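Beta-1,4-mannanase (Aplysia kurodai, PDB 3VUP) probably hydrolyses internal beta-1,4-mannosidic linkages of mannan as a digestive-fluid glycosidase built on a TIM barrel. Local coordinates at residues T87-M92 against K142-H147; E293-D298 against W320-V325; F203-A208 against C244-G249. All blocks are in the same frame, centred on the assembly; numbering follows the deposited sequence.

Contact 1 of 3, residues T87-M92 against K142-H147. With SO4 (sulfate ion), chain H.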
loop_
_atom_site.group_PDB
_atom_site.type_symbol
_atom_site.label_atom_id
_atom_site.label_comp_id
_atom_site.label_asym_id
_atom_site.label_seq_id
_atom_site.Cartn_x
_atom_site.Cartn_y
_atom_site.Cartn_z
ATOM N N THR A 87 -0.277 -22.624 7.195
ATOM C CA THR A 87 -0.730 -21.688 8.227
ATOM C C THR A 87 -1.198 -20.342 7.678
ATOM O O THR A 87 -1.887 -19.597 8.381
ATOM C CB THR A 87 0.333 -21.421 9.325
ATOM O OG1 THR A 87 1.367 -20.568 8.820
ATOM C CG2 THR A 87 0.947 -22.716 9.816
ATOM N N MET A 88 -0.838 -20.031 6.435
ATOM C CA MET A 88 -1.050 -18.694 5.882
ATOM C C MET A 88 -2.489 -18.197 5.977
ATOM O O MET A 88 -2.715 -17.048 6.335
ATOM C CB MET A 88 -0.560 -18.644 4.436
ATOM C CG MET A 88 -0.650 -17.274 3.785
ATOM S SD MET A 88 0.296 -16.032 4.680
ATOM C CE MET A 88 0.427 -14.773 3.410
ATOM N N LEU A 89 -3.458 -19.038 5.628
ATOM C CA LEU A 89 -4.845 -18.598 5.661
ATOM C C LEU A 89 -5.256 -18.274 7.099
ATOM O O LEU A 89 -5.802 -17.208 7.366
ATOM C CB LEU A 89 -5.771 -19.642 5.030
ATOM C CG LEU A 89 -5.436 -20.020 3.583
ATOM C CD1 LEU A 89 -6.460 -21.011 3.065
ATOM C CD2 LEU A 89 -5.366 -18.798 2.682
ATOM N N ASP A 90 -4.969 -19.186 8.025
ATOM C CA ASP A 90 -5.216 -18.937 9.443
ATOM C C ASP A 90 -4.493 -17.681 9.932
ATOM O O ASP A 90 -5.034 -16.915 10.733
ATOM C CB ASP A 90 -4.762 -20.128 10.300
ATOM C CG ASP A 90 -5.632 -21.365 10.122
ATOM O OD1 ASP A 90 -6.807 -21.241 9.720
ATOM O OD2 ASP A 90 -5.129 -22.473 10.406
ATOM N N ASP A 91 -3.261 -17.488 9.466
ATOM C CA ASP A 91 -2.451 -16.355 9.892
ATOM C C ASP A 91 -3.101 -15.037 9.486
ATOM O O ASP A 91 -3.169 -14.093 10.279
ATOM C CB ASP A 91 -1.053 -16.423 9.276
ATOM C CG ASP A 91 -0.230 -17.603 9.776
ATOM O OD1 ASP A 91 -0.551 -18.188 10.840
ATOM O OD2 ASP A 91 0.765 -17.929 9.089
ATOM N N MET A 92 -3.573 -14.970 8.248
ATOM C CA MET A 92 -4.176 -13.736 7.765
ATOM C C MET A 92 -5.484 -13.442 8.504
ATOM O O MET A 92 -5.757 -12.291 8.860
ATOM C CB MET A 92 -4.376 -13.785 6.251
ATOM C CG MET A 92 -3.059 -13.844 5.463
ATOM S SD MET A 92 -1.959 -12.428 5.738
ATOM C CE MET A 92 -2.922 -11.088 5.034
ATOM N N LYS A 142 -6.381 -15.509 -4.564
ATOM C CA LYS A 142 -7.800 -15.767 -4.388
ATOM C C LYS A 142 -8.097 -16.567 -3.103
ATOM O O LYS A 142 -9.007 -16.204 -2.360
ATOM C CB LYS A 142 -8.442 -16.375 -5.645
ATOM C CG LYS A 142 -8.559 -15.392 -6.816
ATOM C CD LYS A 142 -9.137 -16.074 -8.045
ATOM C CE LYS A 142 -9.396 -15.102 -9.180
ATOM N NZ LYS A 142 -10.154 -15.767 -10.273
ATOM N N PRO A 143 -7.329 -17.638 -2.815
ATOM C CA PRO A 143 -7.597 -18.319 -1.541
ATOM C C PRO A 143 -7.448 -17.426 -0.306
ATOM O O PRO A 143 -8.264 -17.512 0.613
ATOM C CB PRO A 143 -6.565 -19.448 -1.536
ATOM C CG PRO A 143 -6.406 -19.779 -2.997
ATOM C CD PRO A 143 -6.466 -18.452 -3.696
ATOM N N ILE A 144 -6.437 -16.567 -0.288
ATOM C CA ILE A 144 -6.258 -15.658 0.838
ATOM C C ILE A 144 -7.430 -14.677 0.958
ATOM O O ILE A 144 -8.021 -14.519 2.031
ATOM C CB ILE A 144 -4.922 -14.890 0.737
ATOM C CG1 ILE A 144 -3.738 -15.845 0.943
ATOM C CG2 ILE A 144 -4.895 -13.743 1.745
ATOM C CD1 ILE A 144 -2.406 -15.256 0.527
ATOM N N VAL A 145 -7.760 -14.028 -0.152
ATOM C CA VAL A 145 -8.819 -13.029 -0.173
ATOM C C VAL A 145 -10.159 -13.645 0.203
ATOM O O VAL A 145 -10.936 -13.058 0.964
ATOM C CB VAL A 145 -8.882 -12.354 -1.559
ATOM C CG1 VAL A 145 -10.133 -11.498 -1.704
ATOM C CG2 VAL A 145 -7.627 -11.523 -1.793
ATOM N N ASN A 146 -10.425 -14.834 -0.323
ATOM C CA ASN A 146 -11.661 -15.525 0.003
ATOM C C ASN A 146 -11.748 -15.878 1.482
ATOM O O ASN A 146 -12.808 -15.773 2.096
ATOM C CB ASN A 146 -11.804 -16.790 -0.832
ATOM C CG ASN A 146 -13.084 -17.527 -0.533
ATOM O OD1 ASN A 146 -14.176 -17.044 -0.842
ATOM N ND2 ASN A 146 -12.964 -18.696 0.082
ATOM N N HIS A 147 -10.625 -16.295 2.055
ATOM C CA HIS A 147 -10.615 -16.757 3.436
ATOM C C HIS A 147 -10.980 -15.641 4.418
ATOM O O HIS A 147 -11.589 -15.896 5.455
ATOM C CB HIS A 147 -9.246 -17.321 3.791
ATOM C CG HIS A 147 -9.217 -18.022 5.108
ATOM N ND1 HIS A 147 -9.772 -19.269 5.294
ATOM C CD2 HIS A 147 -8.715 -17.648 6.309
ATOM C CE1 HIS A 147 -9.603 -19.637 6.552
ATOM N NE2 HIS A 147 -8.969 -18.670 7.190
HETATM S S SO4 H . -9.616 -14.860 -13.838
HETATM O O1 SO4 H . -8.221 -15.244 -13.635
HETATM O O2 SO4 H . -9.704 -13.673 -14.699
HETATM O O3 SO4 H . -10.346 -15.955 -14.469
HETATM O O4 SO4 H . -10.223 -14.572 -12.539
HETATM O O HOH W 1 -8.596 -19.292 9.924
#
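The imidazole of His147 lies flat against Leu89: CB of Leu89 stands 3.8 Å from the ring centroid of His147 and 10° off its normal, a CH-pi contact over one face. At the ring edge, in plane, a water sits 2.8 Å from His147 NE2 and donates to Asp90 OD1 at 2.7 Å, bridging two groups whose own atoms do not bond. Leu89 O also comes within 3.1 Å of His147 CD2, but its approach to NE2 has too poor an angle for a hydrogen bond. His147 CG is anti to the backbone N (chi1 -170°), which carries the ring across to Leu89. An alanine here would remove the ring and would probably cost both the cover over Leu89 CB and the water link to Asp90. Deeper in, Leu89 CD2 rests 3.7 Å from Ile144 CA, while the two branches of Ile144 divide: CD1 meets Met88 CE, and CG2 meets Met92 CG, each at 4.1 Å. Met92 and Ile144 both continue onto Trp157 of a barrel strand. With short-segment axes 9.4 Å apart and crossing at -40°, this is packing between two neighbouring outer helices, 88-101 and 130-147, of a (beta/alpha)8 barrel.

Contact 2 of 3, residues E293-D298 against W320-V325. With SO4 (sulfate ion), chain F.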
loop_
_atom_site.group_PDB
_atom_site.type_symbol
_atom_site.label_atom_id
_atom_site.label_comp_id
_atom_site.label_asym_id
_atom_site.label_seq_id
_atom_site.Cartn_x
_atom_site.Cartn_y
_atom_site.Cartn_z
ATOM N N GLU A 293 3.203 7.076 3.543
ATOM C CA GLU A 293 4.502 7.008 4.226
ATOM C C GLU A 293 5.063 8.405 4.349
ATOM O O GLU A 293 4.981 9.184 3.400
ATOM C CB GLU A 293 5.541 6.201 3.448
ATOM C CG GLU A 293 5.345 4.706 3.371
ATOM C CD GLU A 293 6.506 4.007 2.684
ATOM O OE1 GLU A 293 7.596 4.622 2.550
ATOM O OE2 GLU A 293 6.325 2.832 2.292
ATOM N N PHE A 294 5.676 8.678 5.501
ATOM C CA PHE A 294 6.448 9.883 5.758
ATOM C C PHE A 294 7.078 9.728 7.134
ATOM O O PHE A 294 6.610 8.915 7.939
ATOM C CB PHE A 294 5.571 11.146 5.725
ATOM C CG PHE A 294 4.449 11.158 6.741
ATOM C CD1 PHE A 294 4.612 11.739 7.993
ATOM C CD2 PHE A 294 3.215 10.611 6.424
ATOM C CE1 PHE A 294 3.575 11.763 8.906
ATOM C CE2 PHE A 294 2.168 10.633 7.332
ATOM C CZ PHE A 294 2.349 11.213 8.579
ATOM N N TRP A 295 8.126 10.500 7.407
ATOM C CA TRP A 295 8.681 10.558 8.753
ATOM C C TRP A 295 9.464 11.841 8.965
ATOM O O TRP A 295 9.838 12.520 8.009
ATOM C CB TRP A 295 9.507 9.323 9.133
ATOM C CG TRP A 295 10.716 9.006 8.297
ATOM C CD1 TRP A 295 11.211 9.682 7.215
ATOM C CD2 TRP A 295 11.585 7.898 8.512
ATOM N NE1 TRP A 295 12.331 9.036 6.733
ATOM C CE2 TRP A 295 12.568 7.931 7.508
ATOM C CE3 TRP A 295 11.599 6.858 9.440
ATOM C CZ2 TRP A 295 13.584 6.977 7.435
ATOM C CZ3 TRP A 295 12.599 5.913 9.366
ATOM C CH2 TRP A 295 13.574 5.972 8.364
ATOM N N GLU A 296 9.716 12.169 10.225
ATOM C CA GLU A 296 10.285 13.463 10.559
ATOM C C GLU A 296 11.709 13.649 10.038
ATOM O O GLU A 296 12.080 14.750 9.627
ATOM C CB GLU A 296 10.226 13.684 12.074
ATOM C CG GLU A 296 10.707 15.057 12.520
ATOM C CD GLU A 296 10.496 15.341 14.006
ATOM O OE1 GLU A 296 11.354 16.018 14.598
ATOM O OE2 GLU A 296 9.462 14.954 14.582
ATOM N N GLN A 297 12.507 12.587 10.034
ATOM C CA GLN A 297 13.894 12.747 9.612
ATOM C C GLN A 297 14.020 13.181 8.148
ATOM O O GLN A 297 15.037 13.748 7.758
ATOM C CB GLN A 297 14.732 11.498 9.875
ATOM C CG GLN A 297 14.405 10.313 9.014
ATOM C CD GLN A 297 15.563 9.349 8.975
ATOM O OE1 GLN A 297 15.912 8.752 9.997
ATOM N NE2 GLN A 297 16.188 9.214 7.807
ATOM N N ASP A 298 12.987 12.923 7.347
ATOM C CA ASP A 298 12.917 13.439 5.981
ATOM C C ASP A 298 11.601 14.194 5.817
ATOM O O ASP A 298 10.804 13.926 4.907
ATOM C CB ASP A 298 13.058 12.325 4.949
ATOM C CG ASP A 298 14.412 11.643 5.020
ATOM O OD1 ASP A 298 15.429 12.285 4.661
ATOM O OD2 ASP A 298 14.465 10.465 5.444
ATOM N N TRP A 320 -0.254 7.865 7.143
ATOM C CA TRP A 320 0.426 6.727 7.760
ATOM C C TRP A 320 1.920 7.023 7.811
ATOM O O TRP A 320 2.586 7.084 6.766
ATOM C CB TRP A 320 0.209 5.424 6.975
ATOM C CG TRP A 320 -1.219 5.042 6.734
ATOM C CD1 TRP A 320 -2.289 5.307 7.524
ATOM C CD2 TRP A 320 -1.726 4.313 5.611
ATOM N NE1 TRP A 320 -3.435 4.793 6.963
ATOM C CE2 TRP A 320 -3.113 4.172 5.789
ATOM C CE3 TRP A 320 -1.136 3.762 4.479
ATOM C CZ2 TRP A 320 -3.919 3.504 4.867
ATOM C CZ3 TRP A 320 -1.936 3.107 3.564
ATOM C CH2 TRP A 320 -3.309 2.977 3.762
ATOM N N SER A 321 2.456 7.205 9.015
ATOM C CA SER A 321 3.887 7.450 9.161
ATOM C C SER A 321 4.694 6.156 8.965
ATOM O O SER A 321 4.146 5.043 9.016
ATOM C CB SER A 321 4.184 8.095 10.514
ATOM O OG SER A 321 3.661 7.316 11.573
ATOM N N TRP A 322 5.996 6.309 8.737
ATOM C CA TRP A 322 6.866 5.186 8.390
ATOM C C TRP A 322 7.649 4.587 9.566
ATOM O O TRP A 322 8.449 5.269 10.202
ATOM C CB TRP A 322 7.853 5.613 7.287
ATOM C CG TRP A 322 8.821 4.520 6.974
ATOM C CD1 TRP A 322 10.159 4.509 7.247
ATOM C CD2 TRP A 322 8.516 3.239 6.401
ATOM N NE1 TRP A 322 10.708 3.305 6.866
ATOM C CE2 TRP A 322 9.724 2.510 6.341
ATOM C CE3 TRP A 322 7.343 2.645 5.916
ATOM C CZ2 TRP A 322 9.796 1.215 5.820
ATOM C CZ3 TRP A 322 7.414 1.351 5.399
ATOM C CH2 TRP A 322 8.636 0.652 5.358
ATOM N N HIS A 323 7.406 3.299 9.812
ATOM C CA HIS A 323 8.186 2.436 10.708
ATOM C C HIS A 323 7.854 2.645 12.181
ATOM O O HIS A 323 8.658 3.145 12.968
ATOM C CB HIS A 323 9.692 2.511 10.451
ATOM C CG HIS A 323 10.380 1.207 10.671
ATOM N ND1 HIS A 323 10.289 0.505 11.859
ATOM C CD2 HIS A 323 11.120 0.446 9.832
ATOM C CE1 HIS A 323 10.963 -0.625 11.735
ATOM N NE2 HIS A 323 11.483 -0.681 10.521
ATOM N N LEU A 324 6.657 2.221 12.566
ATOM C CA LEU A 324 6.229 2.343 13.951
ATOM C C LEU A 324 7.115 1.544 14.891
ATOM O O LEU A 324 7.342 1.964 16.019
ATOM C CB LEU A 324 4.784 1.895 14.119
ATOM C CG LEU A 324 3.730 2.785 13.459
ATOM C CD1 LEU A 324 2.382 2.101 13.512
ATOM C CD2 LEU A 324 3.676 4.159 14.127
ATOM N N VAL A 325 7.604 0.389 14.460
ATOM C CA VAL A 325 8.430 -0.416 15.352
ATOM C C VAL A 325 9.651 0.363 15.833
ATOM O O VAL A 325 9.974 0.343 17.019
ATOM C CB VAL A 325 8.836 -1.750 14.698
ATOM C CG1 VAL A 325 9.957 -2.419 15.464
ATOM C CG2 VAL A 325 7.630 -2.669 14.612
HETATM S S SO4 F . 10.766 10.035 12.807
HETATM O O1 SO4 F . 10.850 8.656 12.394
HETATM O O2 SO4 F . 9.365 10.156 12.914
HETATM O O3 SO4 F . 11.152 10.197 14.193
HETATM O O4 SO4 F . 11.677 10.808 11.977
#
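At the C-terminal ends of the adjacent parallel strands 289-293 and 318-322, the backbone of Trp322 donates its N-H to Phe294 O (2.8 Å, in the carbonyl plane), and CA-H...O contacts join Glu293 CA to Trp320 O at 3.2 Å and Ser321 CA to Phe294 O at 3.3 Å. Phe294 holds CG in the crowded position between N and C (chi1 60°), which sets Ser321 CA over the ring centre, 4.1 Å from the centroid of Phe294. Trp295 adopts the same first torsion and presents one indole face to Trp322. The pair is T-shaped: the edge of Trp322, led by CD1, meets the six-membered ring of Trp295 with planes at 76°, and Trp322 CD1 is 3.5 Å from Trp295 CE3. Gln297 CG lies over the opposite face of Trp295. Trp295 NE1 donates to Asp298 OD2 at 2.9 Å, using that oxygen's anti lone pair, and Gln297 NE2 grips the same oxygen, helping fix the rotation of the indole. Glu293 runs alongside Trp322, its carboxylate turned 29° from the ring plane, with CD 3.6 Å from Trp322 CE3. Trp322 is thus clasped between this carboxylate and, on the other face, His323 CB. Outside the segments, Arg60 forms a salt bridge with Glu293 OE2 and Tyr264 OH bonds to OE1. A buried carboxylate so held would probably stay ionised; its place at the end of the seventh barrel strand is consistent with the nucleophile of retaining (beta/alpha)8 glycosidases.

Contact 3 of 3, residues F203-A208 against C244-G249. With SO4 (sulfate ion), chain I.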
loop_
_atom_site.group_PDB
_atom_site.type_symbol
_atom_site.label_atom_id
_atom_site.label_comp_id
_atom_site.label_asym_id
_atom_site.label_seq_id
_atom_site.Cartn_x
_atom_site.Cartn_y
_atom_site.Cartn_z
ATOM N N PHE A 203 0.189 -6.627 -14.139
ATOM C CA PHE A 203 0.405 -7.220 -12.820
ATOM C C PHE A 203 -0.570 -6.636 -11.803
ATOM O O PHE A 203 -1.203 -7.371 -11.042
ATOM C CB PHE A 203 1.874 -6.958 -12.451
ATOM C CG PHE A 203 2.300 -7.401 -11.070
ATOM C CD1 PHE A 203 2.633 -8.724 -10.806
ATOM C CD2 PHE A 203 2.495 -6.461 -10.073
ATOM C CE1 PHE A 203 3.091 -9.104 -9.547
ATOM C CE2 PHE A 203 2.944 -6.833 -8.820
ATOM C CZ PHE A 203 3.246 -8.150 -8.554
ATOM N N LEU A 204 -0.703 -5.316 -11.816
ATOM C CA LEU A 204 -1.613 -4.638 -10.906
ATOM C C LEU A 204 -3.087 -4.866 -11.266
ATOM O O LEU A 204 -3.901 -5.194 -10.402
ATOM C CB LEU A 204 -1.276 -3.146 -10.847
ATOM C CG LEU A 204 0.126 -2.796 -10.323
ATOM C CD1 LEU A 204 0.440 -1.325 -10.559
ATOM C CD2 LEU A 204 0.268 -3.137 -8.848
ATOM N N ASN A 205 -3.423 -4.711 -12.541
ATOM C CA ASN A 205 -4.801 -4.894 -12.999
ATOM C C ASN A 205 -5.319 -6.286 -12.669
ATOM O O ASN A 205 -6.431 -6.438 -12.161
ATOM C CB ASN A 205 -4.876 -4.631 -14.508
ATOM C CG ASN A 205 -6.246 -4.921 -15.110
ATOM O OD1 ASN A 205 -6.412 -5.865 -15.883
ATOM N ND2 ASN A 205 -7.231 -4.098 -14.776
ATOM N N TRP A 206 -4.525 -7.314 -12.958
ATOM C CA TRP A 206 -5.011 -8.675 -12.744
ATOM C C TRP A 206 -5.225 -8.967 -11.264
ATOM O O TRP A 206 -6.195 -9.622 -10.888
ATOM C CB TRP A 206 -4.072 -9.705 -13.367
ATOM C CG TRP A 206 -4.134 -9.769 -14.871
ATOM C CD1 TRP A 206 -4.709 -8.861 -15.727
ATOM C CD2 TRP A 206 -3.607 -10.816 -15.696
ATOM N NE1 TRP A 206 -4.561 -9.283 -17.029
ATOM C CE2 TRP A 206 -3.886 -10.475 -17.038
ATOM C CE3 TRP A 206 -2.916 -12.002 -15.429
ATOM C CZ2 TRP A 206 -3.499 -11.283 -18.108
ATOM C CZ3 TRP A 206 -2.533 -12.797 -16.491
ATOM C CH2 TRP A 206 -2.829 -12.437 -17.814
ATOM N N GLN A 207 -4.330 -8.478 -10.413
ATOM C CA GLN A 207 -4.505 -8.719 -8.988
ATOM C C GLN A 207 -5.693 -7.948 -8.420
ATOM O O GLN A 207 -6.468 -8.486 -7.630
ATOM C CB GLN A 207 -3.224 -8.420 -8.220
ATOM C CG GLN A 207 -2.088 -9.378 -8.533
ATOM C CD GLN A 207 -0.832 -8.996 -7.788
ATOM O OE1 GLN A 207 -0.601 -9.451 -6.672
ATOM N NE2 GLN A 207 -0.029 -8.126 -8.385
ATOM N N ALA A 208 -5.834 -6.686 -8.806
ATOM C CA ALA A 208 -6.961 -5.904 -8.328
ATOM C C ALA A 208 -8.290 -6.538 -8.735
ATOM O O ALA A 208 -9.223 -6.592 -7.943
ATOM C CB ALA A 208 -6.870 -4.467 -8.820
ATOM N N CYS A 244 -5.599 3.183 -17.656
ATOM C CA CYS A 244 -4.303 2.553 -17.894
ATOM C C CYS A 244 -4.252 1.113 -17.421
ATOM O O CYS A 244 -3.695 0.251 -18.105
ATOM C CB CYS A 244 -3.180 3.370 -17.254
ATOM S SG CYS A 244 -2.912 4.961 -18.089
ATOM N N LEU A 245 -4.828 0.841 -16.258
ATOM C CA LEU A 245 -4.836 -0.523 -15.746
ATOM C C LEU A 245 -5.657 -1.439 -16.655
ATOM O O LEU A 245 -5.220 -2.540 -17.007
ATOM C CB LEU A 245 -5.372 -0.552 -14.319
ATOM C CG LEU A 245 -4.426 0.077 -13.295
ATOM C CD1 LEU A 245 -5.191 0.504 -12.059
ATOM C CD2 LEU A 245 -3.355 -0.906 -12.915
ATOM N N ARG A 246 -6.850 -0.985 -17.039
ATOM C CA ARG A 246 -7.709 -1.770 -17.921
ATOM C C ARG A 246 -7.078 -1.954 -19.301
ATOM O O ARG A 246 -7.214 -3.012 -19.919
ATOM C CB ARG A 246 -9.090 -1.125 -18.048
ATOM C CG ARG A 246 -9.909 -1.173 -16.770
ATOM C CD ARG A 246 -11.164 -0.324 -16.886
ATOM N NE ARG A 246 -11.979 -0.450 -15.689
ATOM C CZ ARG A 246 -12.782 0.497 -15.222
ATOM N NH1 ARG A 246 -12.886 1.664 -15.855
ATOM N NH2 ARG A 246 -13.481 0.272 -14.117
ATOM N N LEU A 247 -6.386 -0.932 -19.789
ATOM C CA LEU A 247 -5.727 -1.048 -21.085
ATOM C C LEU A 247 -4.689 -2.161 -21.048
ATOM O O LEU A 247 -4.620 -3.000 -21.942
ATOM C CB LEU A 247 -5.057 0.272 -21.475
ATOM C CG LEU A 247 -4.272 0.222 -22.785
ATOM C CD1 LEU A 247 -5.198 0.053 -23.971
ATOM C CD2 LEU A 247 -3.454 1.482 -22.932
ATOM N N ALA A 248 -3.880 -2.169 -19.998
ATOM C CA ALA A 248 -2.758 -3.099 -19.912
ATOM C C ALA A 248 -3.191 -4.539 -19.667
ATOM O O ALA A 248 -2.590 -5.471 -20.204
ATOM C CB ALA A 248 -1.808 -2.669 -18.823
ATOM N N GLY A 249 -4.216 -4.723 -18.837
ATOM C CA GLY A 249 -4.612 -6.054 -18.413
ATOM C C GLY A 249 -5.967 -6.562 -18.874
ATOM O O GLY A 249 -6.220 -7.766 -18.836
HETATM S S SO4 I . -11.594 2.673 -19.619
HETATM O O1 SO4 I . -11.096 1.330 -19.919
HETATM O O2 SO4 I . -11.485 2.942 -18.185
HETATM O O3 SO4 I . -10.830 3.653 -20.384
HETATM O O4 SO4 I . -13.000 2.752 -19.998
#
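Two helices of the outer layer of the TIM barrel meet here almost at a right angle: residues 203-208 belong to the helix that follows strand 157-161, and residues 244-249 end the helix that follows strand 220-224. Their short-segment axes approach to 8.2 Å with a crossing angle of -96°, a close passage in which Asn205, Leu245 and Gly249 bury the most area. Asn205 holds CG anti to the backbone N (chi1 175°) and lays its amide against the last turn of the second helix, between Leu245 O and Gly249. The carboxamide lies against Leu245 O, with CG 3.2 Å from that oxygen, yet ND2 at 3.4 Å from the same Leu245 O has too poor an angle for a hydrogen bond. ND2 instead donates to the backbone oxygens of Lys251 and Gly254, so the amide ties the helix to the loop that follows its partner. Leu245 O is in turn taken by Gly249 N at 3.0 Å, the last helical bond within this segment. Leu245 faces the first helix, and its CD2 branch packs 3.7 Å from Leu204 CB, with Leu201 and Phe256 adding to the apolar surroundings. At Gly249 the absence of a side chain lets Asn205 OD1 lie 3.1 Å from Gly249 CA; a CB built there would fall only 2.1 Å from that OD1, a plain clash. At the far end of the second segment, Cys244 is anchored by its disulfide to Cys177. Next to Asn205, the Trp206 indole, which also forms a cation-pi pair with Lys251, closes the junction: its NE1 donates to a lone pair of Gly249 O at 2.9 Å with an N-H...O angle of 153°, the oxygen lying close to the ring plane.

In the fold
Contacts 1 and 3 belong to the outer helical layer, whereas contact 2 lies at the C-terminal end of the barrel strands. Contacts 1 and 3 are neighbours, centres 23 Å and nearest atoms about 7 Å apart, linked through helix 130-147, on which contact 1 has a segment and against which contact 3 packs: Lys142 touches helix 197-214, Trp206 packs on Gln130, Leu133 and Ile137, and the sulfate held by Lys142 also binds Lys251, the cation-pi partner of Trp206. Contact 2 is about 14 Å from each by nearest atoms and lies across the centre of the chain from contact 3. Its Glu293, near Glu162, hydrogen-bonds a Tris molecule, which probably marks the substrate site.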